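Local coordinates for protein lantibiotic dehydratase (Microbispora corallina, PDB 5EHK) that probably dehydrates serine and threonine residues of the precursor peptide of the lantibiotic NAI-107, drawing the activating glutamate from glutamyl-tRNA, at residues E912-D917 and T925-D930; R853-R858 and G905-E910. All coordinates share one frame; numbering follows the deposited sequence.

Contact 1 of 2, residues E912-D917 and T925-D930; sequences ERYGGD and TAFQHD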
loop_
_atom_site.group_PDB
_atom_site.type_symbol
_atom_site.label_atom_id
_atom_site.label_comp_id
_atom_site.label_asym_id
_atom_site.label_seq_id
_atom_site.Cartn_x
_atom_site.Cartn_y
_atom_site.Cartn_z
ATOM N N GLU A 912 -5.732 12.013 32.042
ATOM C CA GLU A 912 -6.648 10.900 32.280
ATOM C C GLU A 912 -5.938 9.528 32.291
ATOM O O GLU A 912 -6.270 8.677 33.112
ATOM C CB GLU A 912 -7.869 10.939 31.338
ATOM C CG GLU A 912 -7.554 10.919 29.834
ATOM C CD GLU A 912 -7.129 12.290 29.280
ATOM O OE1 GLU A 912 -7.241 13.299 30.018
ATOM O OE2 GLU A 912 -6.681 12.356 28.107
ATOM N N ARG A 913 -4.944 9.326 31.425
ATOM C CA ARG A 913 -4.126 8.111 31.513
ATOM C C ARG A 913 -3.375 8.044 32.853
ATOM O O ARG A 913 -2.979 6.962 33.303
ATOM C CB ARG A 913 -3.095 8.022 30.387
ATOM C CG ARG A 913 -3.649 7.915 28.983
ATOM C CD ARG A 913 -2.497 7.817 27.990
ATOM N NE ARG A 913 -1.723 6.592 28.195
ATOM C CZ ARG A 913 -1.858 5.491 27.454
ATOM N NH1 ARG A 913 -2.709 5.482 26.436
ATOM N NH2 ARG A 913 -1.123 4.407 27.705
ATOM N N TYR A 914 -3.154 9.196 33.477
ATOM C CA TYR A 914 -2.343 9.235 34.690
ATOM C C TYR A 914 -3.111 9.704 35.926
ATOM O O TYR A 914 -2.592 10.487 36.726
ATOM C CB TYR A 914 -1.094 10.094 34.471
ATOM C CG TYR A 914 -0.233 9.552 33.369
ATOM C CD1 TYR A 914 0.861 8.745 33.641
ATOM C CD2 TYR A 914 -0.535 9.826 32.044
ATOM C CE1 TYR A 914 1.632 8.245 32.611
ATOM C CE2 TYR A 914 0.218 9.336 31.016
ATOM C CZ TYR A 914 1.295 8.545 31.295
ATOM O OH TYR A 914 2.041 8.064 30.248
ATOM N N GLY A 915 -4.350 9.249 36.078
ATOM C CA GLY A 915 -5.059 9.508 37.313
ATOM C C GLY A 915 -5.819 10.820 37.398
ATOM O O GLY A 915 -6.428 11.112 38.426
ATOM N N GLY A 916 -5.769 11.632 36.348
ATOM C CA GLY A 916 -6.563 12.847 36.320
ATOM C C GLY A 916 -5.858 14.120 36.740
ATOM O O GLY A 916 -4.732 14.086 37.219
ATOM N N ASP A 917 -6.540 15.252 36.606
ATOM C CA ASP A 917 -5.853 16.529 36.744
ATOM C C ASP A 917 -5.272 16.806 38.134
ATOM O O ASP A 917 -4.313 17.568 38.262
ATOM C CB ASP A 917 -6.738 17.712 36.297
ATOM C CG ASP A 917 -7.264 17.573 34.858
ATOM O OD1 ASP A 917 -6.792 16.714 34.079
ATOM O OD2 ASP A 917 -8.162 18.361 34.500
ATOM N N THR A 925 6.268 15.583 37.031
ATOM C CA THR A 925 7.514 15.352 37.730
ATOM C C THR A 925 8.125 14.007 37.396
ATOM O O THR A 925 9.329 13.919 37.081
ATOM C CB THR A 925 7.335 15.551 39.221
ATOM O OG1 THR A 925 7.185 16.955 39.462
ATOM C CG2 THR A 925 8.554 15.073 39.986
ATOM N N ALA A 926 7.296 12.971 37.422
ATOM C CA ALA A 926 7.766 11.668 36.995
ATOM C C ALA A 926 8.411 11.747 35.595
ATOM O O ALA A 926 9.546 11.304 35.400
ATOM C CB ALA A 926 6.639 10.662 37.027
ATOM N N PHE A 927 7.702 12.360 34.647
ATOM C CA PHE A 927 8.205 12.533 33.289
ATOM C C PHE A 927 9.520 13.307 33.265
ATOM O O PHE A 927 10.451 12.903 32.578
ATOM C CB PHE A 927 7.183 13.258 32.415
ATOM C CG PHE A 927 5.976 12.446 32.080
ATOM C CD1 PHE A 927 5.842 11.143 32.533
ATOM C CD2 PHE A 927 4.979 12.974 31.287
ATOM C CE1 PHE A 927 4.725 10.387 32.214
ATOM C CE2 PHE A 927 3.868 12.220 30.971
ATOM C CZ PHE A 927 3.745 10.924 31.439
ATOM N N GLN A 928 9.630 14.383 34.039
ATOM C CA GLN A 928 10.893 15.119 34.054
ATOM C C GLN A 928 12.057 14.266 34.565
ATOM O O GLN A 928 13.059 14.125 33.884
ATOM C CB GLN A 928 10.816 16.403 34.890
ATOM C CG GLN A 928 12.070 17.252 34.738
ATOM C CD GLN A 928 12.055 18.465 35.618
ATOM O OE1 GLN A 928 11.174 19.312 35.516
ATOM N NE2 GLN A 928 13.030 18.555 36.507
ATOM N N HIS A 929 11.889 13.656 35.736
ATOM C CA HIS A 929 12.957 12.884 36.356
ATOM C C HIS A 929 13.278 11.601 35.603
ATOM O O HIS A 929 14.439 11.189 35.568
ATOM C CB HIS A 929 12.658 12.617 37.844
ATOM C CG HIS A 929 12.694 13.854 38.687
ATOM N ND1 HIS A 929 13.866 14.406 39.152
ATOM C CD2 HIS A 929 11.706 14.685 39.095
ATOM C CE1 HIS A 929 13.600 15.491 39.846
ATOM N NE2 HIS A 929 12.293 15.683 39.827
ATOM N N ASP A 930 12.276 10.997 34.968
ATOM C CA ASP A 930 12.552 9.817 34.157
ATOM C C ASP A 930 13.325 10.186 32.907
ATOM O O ASP A 930 14.141 9.399 32.418
ATOM C CB ASP A 930 11.292 9.099 33.742
ATOM C CG ASP A 930 11.585 7.745 33.155
ATOM O OD1 ASP A 930 11.847 6.793 33.932
ATOM O OD2 ASP A 930 11.574 7.633 31.913
#
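Y914 and F927 form a T-shaped (edge-to-face) aromatic pair, the one contact between residues 912-917 and 925-930. F927 points the edge of its ring at one face of the tyrosine: the ring planes stand at 88° and the centroids lie 5.1 Å apart. In both residues CG lies anti to the carbonyl carbon (chi1 -60° in Y914, -71° in F927), which points the rings at each other from opposite directions. CZ of F927 comes 3.4 Å from Y914 CZ and 3.5 Å from Y914 OH. The phenylalanine thus meets the hydroxyl end of the tyrosine ring and not its centre. In such a pair the slightly positive ring hydrogens face the electron-rich face of the other ring, and flat rings can bring edge to face closely in a buried site.

The loop follows strand 902-905, and the pair packs this connection against helix 920-942, into which it leads. It lies in the C-terminal dehydratase region, which in relatives such as NisB eliminates glutamate, a role probable here too. Apolar packing continues where Y914 rests on L1077 and M1080 of helix 1068-1085. Polar ties come from neighbouring residues: R913 NH2 bonds S1076 OG, and the D930 carboxylate forms salt bridges with R1084 and, from helix 1044-1059, R1046.

Contact 2 of 2, residues R853-R858 and G905-E910; sequences RWFFIR and GQYDPE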
loop_
_atom_site.group_PDB
_atom_site.type_symbol
_atom_site.label_atom_id
_atom_site.label_comp_id
_atom_site.label_asym_id
_atom_site.label_seq_id
_atom_site.Cartn_x
_atom_site.Cartn_y
_atom_site.Cartn_z
ATOM N N ARG A 853 9.316 22.731 34.246
ATOM C CA ARG A 853 9.220 21.331 33.911
ATOM C C ARG A 853 9.732 21.111 32.495
ATOM O O ARG A 853 9.525 21.943 31.616
ATOM C CB ARG A 853 7.774 20.867 34.020
ATOM C CG ARG A 853 7.284 20.717 35.429
ATOM C CD ARG A 853 7.987 19.563 36.115
ATOM N NE ARG A 853 7.695 19.537 37.549
ATOM C CZ ARG A 853 8.583 19.254 38.498
ATOM N NH1 ARG A 853 9.827 18.949 38.180
ATOM N NH2 ARG A 853 8.216 19.266 39.773
ATOM N N TRP A 854 10.392 19.982 32.272
ATOM C CA TRP A 854 10.802 19.613 30.928
ATOM C C TRP A 854 10.739 18.102 30.830
ATOM O O TRP A 854 10.825 17.428 31.849
ATOM C CB TRP A 854 12.215 20.109 30.617
ATOM C CG TRP A 854 13.253 19.193 31.176
ATOM C CD1 TRP A 854 13.776 19.232 32.430
ATOM C CD2 TRP A 854 13.887 18.096 30.513
ATOM N NE1 TRP A 854 14.689 18.239 32.588
ATOM C CE2 TRP A 854 14.784 17.522 31.426
ATOM C CE3 TRP A 854 13.780 17.538 29.232
ATOM C CZ2 TRP A 854 15.581 16.432 31.110
ATOM C CZ3 TRP A 854 14.561 16.458 28.913
ATOM C CH2 TRP A 854 15.453 15.911 29.850
ATOM N N PHE A 855 10.548 17.575 29.627
ATOM C CA PHE A 855 10.679 16.139 29.422
ATOM C C PHE A 855 10.893 15.816 27.945
ATOM O O PHE A 855 10.770 16.694 27.098
ATOM C CB PHE A 855 9.513 15.365 30.057
ATOM C CG PHE A 855 8.185 15.483 29.333
ATOM C CD1 PHE A 855 7.217 16.390 29.755
ATOM C CD2 PHE A 855 7.884 14.665 28.240
ATOM C CE1 PHE A 855 5.969 16.473 29.107
ATOM C CE2 PHE A 855 6.626 14.752 27.585
ATOM C CZ PHE A 855 5.677 15.660 28.018
ATOM N N PHE A 856 11.227 14.573 27.626
ATOM C CA PHE A 856 11.304 14.218 26.230
ATOM C C PHE A 856 10.686 12.858 26.015
ATOM O O PHE A 856 10.744 11.998 26.898
ATOM C CB PHE A 856 12.750 14.212 25.728
ATOM C CG PHE A 856 13.454 12.904 25.952
ATOM C CD1 PHE A 856 13.319 11.852 25.045
ATOM C CD2 PHE A 856 14.249 12.719 27.070
ATOM C CE1 PHE A 856 13.935 10.661 25.271
ATOM C CE2 PHE A 856 14.876 11.526 27.283
ATOM C CZ PHE A 856 14.723 10.495 26.385
ATOM N N ILE A 857 10.132 12.663 24.819
ATOM C CA ILE A 857 9.669 11.362 24.389
ATOM C C ILE A 857 10.174 11.086 22.957
ATOM O O ILE A 857 10.436 12.006 22.174
ATOM C CB ILE A 857 8.129 11.232 24.418
ATOM C CG1 ILE A 857 7.473 12.091 23.336
ATOM C CG2 ILE A 857 7.556 11.589 25.780
ATOM C CD1 ILE A 857 5.992 11.854 23.206
ATOM N N ARG A 858 10.302 9.804 22.638
ATOM C CA ARG A 858 10.568 9.344 21.297
ATOM C C ARG A 858 9.185 9.101 20.688
ATOM O O ARG A 858 8.302 8.502 21.304
ATOM C CB ARG A 858 11.415 8.069 21.367
ATOM C CG ARG A 858 12.780 8.297 22.010
ATOM C CD ARG A 858 13.505 7.005 22.500
ATOM N NE ARG A 858 14.826 6.834 21.946
ATOM C CZ ARG A 858 15.961 6.716 22.623
ATOM N NH1 ARG A 858 16.023 6.750 23.935
ATOM N NH2 ARG A 858 17.068 6.594 21.930
ATOM N N GLY A 905 4.906 22.345 17.943
ATOM C CA GLY A 905 3.554 21.805 17.867
ATOM C C GLY A 905 2.771 21.994 19.151
ATOM O O GLY A 905 3.350 22.338 20.175
ATOM N N GLN A 906 1.467 21.723 19.116
ATOM C CA GLN A 906 0.614 21.901 20.297
ATOM C C GLN A 906 0.775 20.766 21.269
ATOM O O GLN A 906 0.928 19.622 20.863
ATOM C CB GLN A 906 -0.845 21.987 19.886
ATOM C CG GLN A 906 -1.244 23.281 19.204
ATOM C CD GLN A 906 -2.604 23.166 18.557
ATOM O OE1 GLN A 906 -2.718 22.604 17.478
ATOM N NE2 GLN A 906 -3.641 23.698 19.207
ATOM N N TYR A 907 0.759 21.063 22.565
ATOM C CA TYR A 907 0.826 19.988 23.552
ATOM C C TYR A 907 -0.556 19.694 24.160
ATOM O O TYR A 907 -1.129 20.527 24.853
ATOM C CB TYR A 907 1.849 20.337 24.626
ATOM C CG TYR A 907 2.019 19.248 25.646
ATOM C CD1 TYR A 907 2.340 17.952 25.259
ATOM C CD2 TYR A 907 1.811 19.505 26.994
ATOM C CE1 TYR A 907 2.483 16.953 26.190
ATOM C CE2 TYR A 907 1.950 18.515 27.929
ATOM C CZ TYR A 907 2.284 17.244 27.526
ATOM O OH TYR A 907 2.404 16.265 28.484
ATOM N N ASP A 908 -1.091 18.505 23.909
ATOM C CA ASP A 908 -2.317 18.095 24.589
ATOM C C ASP A 908 -2.012 17.057 25.650
ATOM O O ASP A 908 -1.951 15.887 25.326
ATOM C CB ASP A 908 -3.326 17.523 23.587
ATOM C CG ASP A 908 -4.628 17.052 24.260
ATOM O OD1 ASP A 908 -4.887 17.451 25.426
ATOM O OD2 ASP A 908 -5.398 16.294 23.613
ATOM N N PRO A 909 -1.831 17.482 26.917
ATOM C CA PRO A 909 -1.530 16.562 28.029
ATOM C C PRO A 909 -2.696 15.619 28.310
ATOM O O PRO A 909 -3.839 16.067 28.395
ATOM C CB PRO A 909 -1.341 17.503 29.224
ATOM C CG PRO A 909 -2.183 18.691 28.891
ATOM C CD PRO A 909 -2.083 18.852 27.394
ATOM N N GLU A 910 -2.421 14.330 28.424
ATOM C CA GLU A 910 -3.493 13.367 28.641
ATOM C C GLU A 910 -3.508 12.848 30.091
ATOM O O GLU A 910 -3.219 11.676 30.349
ATOM C CB GLU A 910 -3.400 12.221 27.631
ATOM C CG GLU A 910 -1.975 11.713 27.379
ATOM C CD GLU A 910 -1.869 10.863 26.119
ATOM O OE1 GLU A 910 -2.651 11.094 25.161
ATOM O OE2 GLU A 910 -1.001 9.956 26.092
#
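In F855, CG is set between the backbone N and the carbonyl carbon (chi1 73°), whereas in Y907 it stands opposite the backbone N (chi1 -177°), and from these positions the two rings reach each other from opposite directions. The backbones stay well apart, with F855 CA 12.1 Å from Y907 CA. The tyrosine hydroxyl arrives at the edge of the phenylalanine ring, near its plane, with Y907 OH 3.4 Å from F855 CZ. Y907 CZ follows at 3.8 Å from the same F855 CZ. The planes are inclined at 63°, with centroids 5.8 Å apart. A tyrosine suits a partly exposed loop position, where its length lets the ring end reach a buried phenylalanine. P909 N lies over the centre of one face of the Y907 ring, 4.0 Å above it, so the loop folds back on its own aromatic side chain.

W819 and Y821 add edge-to-face contacts to Y907, and R870 packs on both rings. R870 belongs to strand 864-872, the neighbour of strand 853-861 in a four-stranded antiparallel sheet. The contact joins edge strand 853-861 to the loop that leaves strand 902-905, the other edge strand, where at G905 the sheet runs on antiparallel into the second subunit.

Contacts 1 and 2 lie with their centres about 11 Å apart and follow one another along the chain, both using the connection between strand 902-905 and helix 920-942. Their rings meet directly, F927 with F855, edge-to-face, so that a continuous aromatic row runs from Y914 in the connection, through the helix (F927) and strand (F855), to Y907 nearer the start of the same connection. A polar tie accompanies it: Q928 OE1 and R853 NH1 lie 3.0 Å apart, probably hydrogen-bonded. R1084 also serves both contacts, pairing with D930 through NE and with the F856 carbonyl through NH1. The row is structural packing between sheet, loop and helix.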